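Side-chain contacts in chorismate synthase (Campylobacter jejuni, PDB 1SQ1), which probably converts 5-enolpyruvylshikimate-3-phosphate to chorismate and phosphate with the help of reduced FMN, the last step of the shikimate pathway: residues F10-E15 with S128-A133; E37-E42 with G134-A139. One frame throughout, in Å; residues are numbered along the deposited sequence.

Interaction 1: F10-E15 with S128-A133; sequences FTSFGE and SVARVA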
ATOM      1  N   PHE A  10      -7.301  -9.509   0.983  1.00 52.16           N
ATOM      2  CA  PHE A  10      -8.644  -9.986   1.292  1.00 52.88           C
ATOM      3  C   PHE A  10      -9.552  -8.791   1.514  1.00 54.28           C
ATOM      4  O   PHE A  10      -9.196  -7.880   2.251  1.00 56.00           O
ATOM      5  CB  PHE A  10      -8.613 -10.848   2.551  1.00 54.55           C
ATOM      6  CG  PHE A  10      -9.963 -11.076   3.171  1.00 57.87           C
ATOM      7  CD1 PHE A  10     -10.332 -10.396   4.339  1.00 59.13           C
ATOM      8  CD2 PHE A  10     -10.860 -11.977   2.611  1.00 56.92           C
ATOM      9  CE1 PHE A  10     -11.575 -10.614   4.944  1.00 57.04           C
ATOM     10  CE2 PHE A  10     -12.106 -12.201   3.208  1.00 56.92           C
ATOM     11  CZ  PHE A  10     -12.461 -11.519   4.377  1.00 57.46           C
ATOM     12  N   THR A  11     -10.721  -8.790   0.885  1.00 55.30           N
ATOM     13  CA  THR A  11     -11.650  -7.681   1.044  1.00 57.72           C
ATOM     14  C   THR A  11     -13.078  -8.138   1.304  1.00 60.79           C
ATOM     15  O   THR A  11     -13.630  -8.945   0.550  1.00 60.56           O
ATOM     16  CB  THR A  11     -11.666  -6.775  -0.203  1.00 58.13           C
ATOM     17  OG1 THR A  11     -10.339  -6.314  -0.468  1.00 59.60           O
ATOM     18  CG2 THR A  11     -12.577  -5.569   0.011  1.00 55.88           C
ATOM     19  N   SER A  12     -13.685  -7.618   2.368  1.00 63.33           N
ATOM     20  CA  SER A  12     -15.064  -7.977   2.680  1.00 65.69           C
ATOM     21  C   SER A  12     -15.966  -6.763   2.594  1.00 67.46           C
ATOM     22  O   SER A  12     -15.654  -5.696   3.106  1.00 67.97           O
ATOM     23  CB  SER A  12     -15.170  -8.620   4.070  1.00 65.27           C
ATOM     24  OG  SER A  12     -14.607  -7.811   5.091  1.00 65.51           O
ATOM     25  N   PHE A  13     -17.085  -6.926   1.908  1.00 70.59           N
ATOM     26  CA  PHE A  13     -18.023  -5.839   1.767  1.00 72.39           C
ATOM     27  C   PHE A  13     -19.320  -6.254   2.423  1.00 75.44           C
ATOM     28  O   PHE A  13     -19.702  -7.429   2.415  1.00 74.42           O
ATOM     29  CB  PHE A  13     -18.227  -5.488   0.293  1.00 71.18           C
ATOM     30  CG  PHE A  13     -18.612  -6.650  -0.559  1.00 69.59           C
ATOM     31  CD1 PHE A  13     -19.942  -6.857  -0.912  1.00 70.00           C
ATOM     32  CD2 PHE A  13     -17.646  -7.546  -1.008  1.00 68.71           C
ATOM     33  CE1 PHE A  13     -20.309  -7.942  -1.695  1.00 70.15           C
ATOM     34  CE2 PHE A  13     -17.999  -8.634  -1.789  1.00 69.10           C
ATOM     35  CZ  PHE A  13     -19.335  -8.835  -2.138  1.00 69.92           C
ATOM     36  N   GLY A  14     -19.980  -5.281   3.029  1.00 80.02           N
ATOM     37  CA  GLY A  14     -21.217  -5.567   3.714  1.00 84.82           C
ATOM     38  C   GLY A  14     -22.441  -5.336   2.863  1.00 88.10           C
ATOM     39  O   GLY A  14     -22.357  -4.930   1.702  1.00 88.23           O
ATOM     40  N   GLU A  15     -23.592  -5.589   3.472  1.00 91.79           N
ATOM     41  CA  GLU A  15     -24.877  -5.432   2.818  1.00 94.92           C
ATOM     42  C   GLU A  15     -25.917  -5.162   3.907  1.00 96.37           C
ATOM     43  O   GLU A  15     -26.230  -6.047   4.702  1.00 96.54           O
ATOM     44  CB  GLU A  15     -25.214  -6.720   2.066  1.00 95.81           C
ATOM     45  CG  GLU A  15     -26.267  -6.584   0.988  1.00 98.30           C
ATOM     46  CD  GLU A  15     -27.639  -6.263   1.537  1.00 99.98           C
ATOM     47  OE1 GLU A  15     -27.937  -5.069   1.773  1.00 99.98           O
ATOM     48  OE2 GLU A  15     -28.418  -7.219   1.734  1.00100.66           O
ATOM     49  N   SER A 128     -17.317 -11.768  10.258  1.00 75.48           N
ATOM     50  CA  SER A 128     -16.944 -13.111  10.668  1.00 72.90           C
ATOM     51  C   SER A 128     -17.138 -14.140   9.551  1.00 71.82           C
ATOM     52  O   SER A 128     -16.235 -14.931   9.268  1.00 71.29           O
ATOM     53  CB  SER A 128     -17.771 -13.502  11.892  1.00 73.75           C
ATOM     54  OG  SER A 128     -17.438 -14.797  12.349  1.00 75.33           O
ATOM     55  N   VAL A 129     -18.316 -14.123   8.921  1.00 70.10           N
ATOM     56  CA  VAL A 129     -18.643 -15.049   7.831  1.00 67.83           C
ATOM     57  C   VAL A 129     -17.674 -14.883   6.661  1.00 66.62           C
ATOM     58  O   VAL A 129     -17.187 -15.865   6.090  1.00 66.63           O
ATOM     59  CB  VAL A 129     -20.070 -14.811   7.304  1.00 67.74           C
ATOM     60  CG1 VAL A 129     -20.357 -15.748   6.134  1.00 67.37           C
ATOM     61  CG2 VAL A 129     -21.070 -15.025   8.419  1.00 68.24           C
ATOM     62  N   ALA A 130     -17.411 -13.630   6.303  1.00 63.93           N
ATOM     63  CA  ALA A 130     -16.500 -13.322   5.217  1.00 61.14           C
ATOM     64  C   ALA A 130     -15.079 -13.783   5.559  1.00 59.18           C
ATOM     65  O   ALA A 130     -14.471 -14.531   4.799  1.00 58.43           O
ATOM     66  CB  ALA A 130     -16.528 -11.823   4.931  1.00 59.30           C
ATOM     67  N   ARG A 131     -14.559 -13.358   6.708  1.00 56.87           N
ATOM     68  CA  ARG A 131     -13.210 -13.728   7.116  1.00 54.64           C
ATOM     69  C   ARG A 131     -13.002 -15.226   6.966  1.00 54.99           C
ATOM     70  O   ARG A 131     -11.936 -15.672   6.551  1.00 54.06           O
ATOM     71  CB  ARG A 131     -12.968 -13.310   8.565  1.00 53.67           C
ATOM     72  CG  ARG A 131     -13.587 -11.956   8.921  1.00 54.43           C
ATOM     73  CD  ARG A 131     -13.404 -11.590  10.391  1.00 52.70           C
ATOM     74  NE  ARG A 131     -12.036 -11.201  10.714  1.00 53.55           N
ATOM     75  CZ  ARG A 131     -11.673  -9.981  11.088  1.00 55.22           C
ATOM     76  NH1 ARG A 131     -10.399  -9.722  11.362  1.00 58.24           N
ATOM     77  NH2 ARG A 131     -12.579  -9.020  11.198  1.00 56.14           N
ATOM     78  N   VAL A 132     -14.026 -16.005   7.309  1.00 56.47           N
ATOM     79  CA  VAL A 132     -13.954 -17.465   7.190  1.00 56.20           C
ATOM     80  C   VAL A 132     -13.895 -17.897   5.711  1.00 56.60           C
ATOM     81  O   VAL A 132     -12.995 -18.643   5.316  1.00 56.63           O
ATOM     82  CB  VAL A 132     -15.164 -18.137   7.883  1.00 55.79           C
ATOM     83  CG1 VAL A 132     -15.077 -19.657   7.757  1.00 55.21           C
ATOM     84  CG2 VAL A 132     -15.195 -17.740   9.340  1.00 55.47           C
ATOM     85  N   ALA A 133     -14.837 -17.434   4.893  1.00 55.32           N
ATOM     86  CA  ALA A 133     -14.814 -17.790   3.478  1.00 56.74           C
ATOM     87  C   ALA A 133     -13.416 -17.540   2.919  1.00 57.39           C
ATOM     88  O   ALA A 133     -12.767 -18.453   2.403  1.00 58.17           O
ATOM     89  CB  ALA A 133     -15.830 -16.968   2.708  1.00 56.35           C
TER
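Phe10 sends the far end of its ring onto the backbone of the helix between Ala130 and Arg131. CZ leads, 3.6 Å from Arg131 CA, and CE2 lies 3.7 Å from Ala130 O; the ring meets both obliquely. This reach follows from chi1 of 164°, which sets CG anti to the backbone N and beside the carbonyl carbon, so that the ring extends from the strand and its CZ end reaches the helix backbone. Two residues on, Ser12 faces the same way and touches with its carbon: Ser12 CB is 3.6 Å from Ala130 CB. The methyl of Ala130 thus meets both strand side chains on the side it turns to the strand, with Phe10 CZ 4.1 Å from Ala130 CB. Arg131 takes part through its backbone, while its guanidinium group runs off to a salt bridge with Glu127. Its side chain is about 5 Å from that of Asn238, which probably binds FMN, so this helix, lying against the antiparallel sheet, borders the likely cofactor site. The contact contributes shape fit and burial, with no directional bond between the segments; the polar end of Ser12 has a weak hydrogen bond to Tyr223 of a third subunit.

Interaction 2: E37-E42 with G134-A139; sequences EFLQNE and GGAVAA
Apolar contacts carry this meeting of two helices, and Leu39 makes the closest of them: its CD1 methyl is 3.5 Å from Ala136 CB. Leu39 points its CB along the flank of its helix, and the branch beyond, with chi1 at 161° and chi2 at 72°, brings CD1 to the alanine. The same methyl of Ala136 also lies 4.0 Å from Leu39 CA, so it rests close against the opposing backbone. Phe38 covers the next turn, with CE1 3.7 Å from Ala139 CB and CZ 3.8 Å from the same atom, the methyl approaching the ring obliquely. One contact joins an aromatic edge to a polar atom: Ala136 O lies near the ring plane of Phe38, 3.7 Å from CE1. Polar bonds lie beside the apolar patch. Glu42 OE1 forms a salt bridge with Arg337 of helix 325-346; the side chain of Arg337 also packs on Phe38 and Ala139. Asp35 OD2 accepts hydrogen bonds from the backbone N atoms of Glu37 and Phe38 at the start of the helix. With segment axes 9.0 Å apart at 144°, this is a roughly antiparallel helix pair in the alpha/beta fold of chorismate synthase, with alanine methyls of one helix set against Phe38 and Leu39 of the other.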
ATOM      1  N   GLU A  37     -16.009 -27.537  -1.394  1.00 91.38           N
ATOM      2  CA  GLU A  37     -16.639 -28.282  -0.316  1.00 92.42           C
ATOM      3  C   GLU A  37     -15.983 -27.843   0.976  1.00 90.99           C
ATOM      4  O   GLU A  37     -16.655 -27.429   1.919  1.00 91.05           O
ATOM      5  CB  GLU A  37     -16.449 -29.786  -0.523  1.00 95.42           C
ATOM      6  CG  GLU A  37     -17.239 -30.637   0.458  1.00100.87           C
ATOM      7  CD  GLU A  37     -17.212 -32.121   0.129  1.00102.99           C
ATOM      8  OE1 GLU A  37     -16.106 -32.712   0.114  1.00103.84           O
ATOM      9  OE2 GLU A  37     -18.303 -32.692  -0.109  1.00103.94           O
ATOM     10  N   PHE A  38     -14.657 -27.938   1.004  1.00 89.68           N
ATOM     11  CA  PHE A  38     -13.871 -27.535   2.162  1.00 87.67           C
ATOM     12  C   PHE A  38     -14.254 -26.117   2.555  1.00 87.44           C
ATOM     13  O   PHE A  38     -14.171 -25.742   3.725  1.00 86.96           O
ATOM     14  CB  PHE A  38     -12.387 -27.588   1.818  1.00 86.66           C
ATOM     15  CG  PHE A  38     -11.501 -26.967   2.851  1.00 86.25           C
ATOM     16  CD1 PHE A  38     -11.148 -25.627   2.768  1.00 85.37           C
ATOM     17  CD2 PHE A  38     -11.026 -27.725   3.918  1.00 86.81           C
ATOM     18  CE1 PHE A  38     -10.333 -25.053   3.733  1.00 86.94           C
ATOM     19  CE2 PHE A  38     -10.208 -27.163   4.890  1.00 86.87           C
ATOM     20  CZ  PHE A  38      -9.861 -25.827   4.801  1.00 87.41           C
ATOM     21  N   LEU A  39     -14.663 -25.327   1.567  1.00 86.15           N
ATOM     22  CA  LEU A  39     -15.080 -23.958   1.816  1.00 84.98           C
ATOM     23  C   LEU A  39     -16.413 -23.992   2.536  1.00 85.18           C
ATOM     24  O   LEU A  39     -16.557 -23.460   3.635  1.00 86.09           O
ATOM     25  CB  LEU A  39     -15.243 -23.198   0.503  1.00 82.86           C
ATOM     26  CG  LEU A  39     -16.103 -21.935   0.585  1.00 80.89           C
ATOM     27  CD1 LEU A  39     -15.352 -20.840   1.326  1.00 80.92           C
ATOM     28  CD2 LEU A  39     -16.463 -21.481  -0.813  1.00 80.59           C
ATOM     29  N   GLN A  40     -17.389 -24.633   1.906  1.00 84.95           N
ATOM     30  CA  GLN A  40     -18.718 -24.718   2.479  1.00 84.85           C
ATOM     31  C   GLN A  40     -18.714 -25.344   3.866  1.00 84.72           C
ATOM     32  O   GLN A  40     -19.506 -24.959   4.720  1.00 83.61           O
ATOM     33  CB  GLN A  40     -19.639 -25.504   1.554  1.00 85.69           C
ATOM     34  CG  GLN A  40     -21.093 -25.425   1.957  1.00 87.88           C
ATOM     35  CD  GLN A  40     -21.610 -23.999   1.973  1.00 89.73           C
ATOM     36  OE1 GLN A  40     -21.631 -23.323   0.941  1.00 90.20           O
ATOM     37  NE2 GLN A  40     -22.027 -23.530   3.149  1.00 89.73           N
ATOM     38  N   ASN A  41     -17.826 -26.306   4.098  1.00 85.09           N
ATOM     39  CA  ASN A  41     -17.761 -26.947   5.407  1.00 85.82           C
ATOM     40  C   ASN A  41     -17.222 -26.019   6.474  1.00 85.90           C
ATOM     41  O   ASN A  41     -17.741 -25.970   7.585  1.00 87.11           O
ATOM     42  CB  ASN A  41     -16.893 -28.202   5.370  1.00 86.31           C
ATOM     43  CG  ASN A  41     -17.565 -29.345   4.662  1.00 87.65           C
ATOM     44  OD1 ASN A  41     -18.765 -29.572   4.831  1.00 88.09           O
ATOM     45  ND2 ASN A  41     -16.797 -30.089   3.873  1.00 87.88           N
ATOM     46  N   GLU A  42     -16.171 -25.286   6.137  1.00 85.61           N
ATOM     47  CA  GLU A  42     -15.570 -24.382   7.095  1.00 84.55           C
ATOM     48  C   GLU A  42     -16.601 -23.362   7.535  1.00 84.26           C
ATOM     49  O   GLU A  42     -16.695 -23.037   8.718  1.00 84.21           O
ATOM     50  CB  GLU A  42     -14.364 -23.676   6.481  1.00 84.53           C
ATOM     51  CG  GLU A  42     -13.307 -23.314   7.502  1.00 85.38           C
ATOM     52  CD  GLU A  42     -12.607 -24.539   8.077  1.00 85.93           C
ATOM     53  OE1 GLU A  42     -11.789 -24.382   9.006  1.00 86.27           O
ATOM     54  OE2 GLU A  42     -12.864 -25.663   7.599  1.00 87.34           O
ATOM     55  N   GLY A 134     -12.960 -16.293   3.034  1.00 57.43           N
ATOM     56  CA  GLY A 134     -11.647 -15.911   2.540  1.00 57.01           C
ATOM     57  C   GLY A 134     -10.522 -16.803   3.034  1.00 56.91           C
ATOM     58  O   GLY A 134      -9.683 -17.235   2.244  1.00 58.17           O
ATOM     59  N   GLY A 135     -10.485 -17.072   4.335  1.00 55.35           N
ATOM     60  CA  GLY A 135      -9.452 -17.941   4.875  1.00 54.70           C
ATOM     61  C   GLY A 135      -9.498 -19.328   4.237  1.00 55.27           C
ATOM     62  O   GLY A 135      -8.451 -19.931   3.957  1.00 54.45           O
ATOM     63  N   ALA A 136     -10.712 -19.835   4.012  1.00 54.20           N
ATOM     64  CA  ALA A 136     -10.923 -21.144   3.390  1.00 53.19           C
ATOM     65  C   ALA A 136     -10.149 -21.200   2.086  1.00 54.32           C
ATOM     66  O   ALA A 136      -9.314 -22.080   1.867  1.00 53.00           O
ATOM     67  CB  ALA A 136     -12.407 -21.350   3.112  1.00 52.00           C
ATOM     68  N   VAL A 137     -10.461 -20.243   1.218  1.00 55.19           N
ATOM     69  CA  VAL A 137      -9.814 -20.122  -0.069  1.00 55.66           C
ATOM     70  C   VAL A 137      -8.310 -20.105   0.096  1.00 56.98           C
ATOM     71  O   VAL A 137      -7.605 -20.762  -0.653  1.00 59.06           O
ATOM     72  CB  VAL A 137     -10.225 -18.828  -0.774  1.00 54.97           C
ATOM     73  CG1 VAL A 137      -9.383 -18.621  -2.012  1.00 52.43           C
ATOM     74  CG2 VAL A 137     -11.697 -18.890  -1.132  1.00 55.95           C
ATOM     75  N   ALA A 138      -7.805 -19.367   1.075  1.00 58.06           N
ATOM     76  CA  ALA A 138      -6.366 -19.313   1.239  1.00 58.20           C
ATOM     77  C   ALA A 138      -5.795 -20.645   1.682  1.00 58.73           C
ATOM     78  O   ALA A 138      -4.653 -20.959   1.366  1.00 58.99           O
ATOM     79  CB  ALA A 138      -5.983 -18.217   2.222  1.00 58.31           C
ATOM     80  N   ALA A 139      -6.576 -21.437   2.412  1.00 59.97           N
ATOM     81  CA  ALA A 139      -6.078 -22.737   2.866  1.00 61.16           C
ATOM     82  C   ALA A 139      -5.848 -23.641   1.658  1.00 63.64           C
ATOM     83  O   ALA A 139      -4.984 -24.516   1.689  1.00 64.64           O
ATOM     84  CB  ALA A 139      -7.057 -23.385   3.826  1.00 59.29           C
TER

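In the fold
From the N terminus, the short strand 3-4 is followed by strand 9-13, then strand 21-26 beside it in the antiparallel sheet, and then helix 36-45. Much later the chain enters helix 128-143, whose first turns return to strand 9-13 in interaction 1 and whose middle turns meet helix 36-45 in interaction 2. Each contact thus closes a loop of about a hundred residues, and the two loops cross, since their segments alternate along the chain. Helix 128-143 is common to both, tying the sheet to helix 36-45. The contacts also touch directly: Leu39 CD1 is 3.7 Å from Ala133 O, and Phe10 CE2 is 3.8 Å from Gly134 CA.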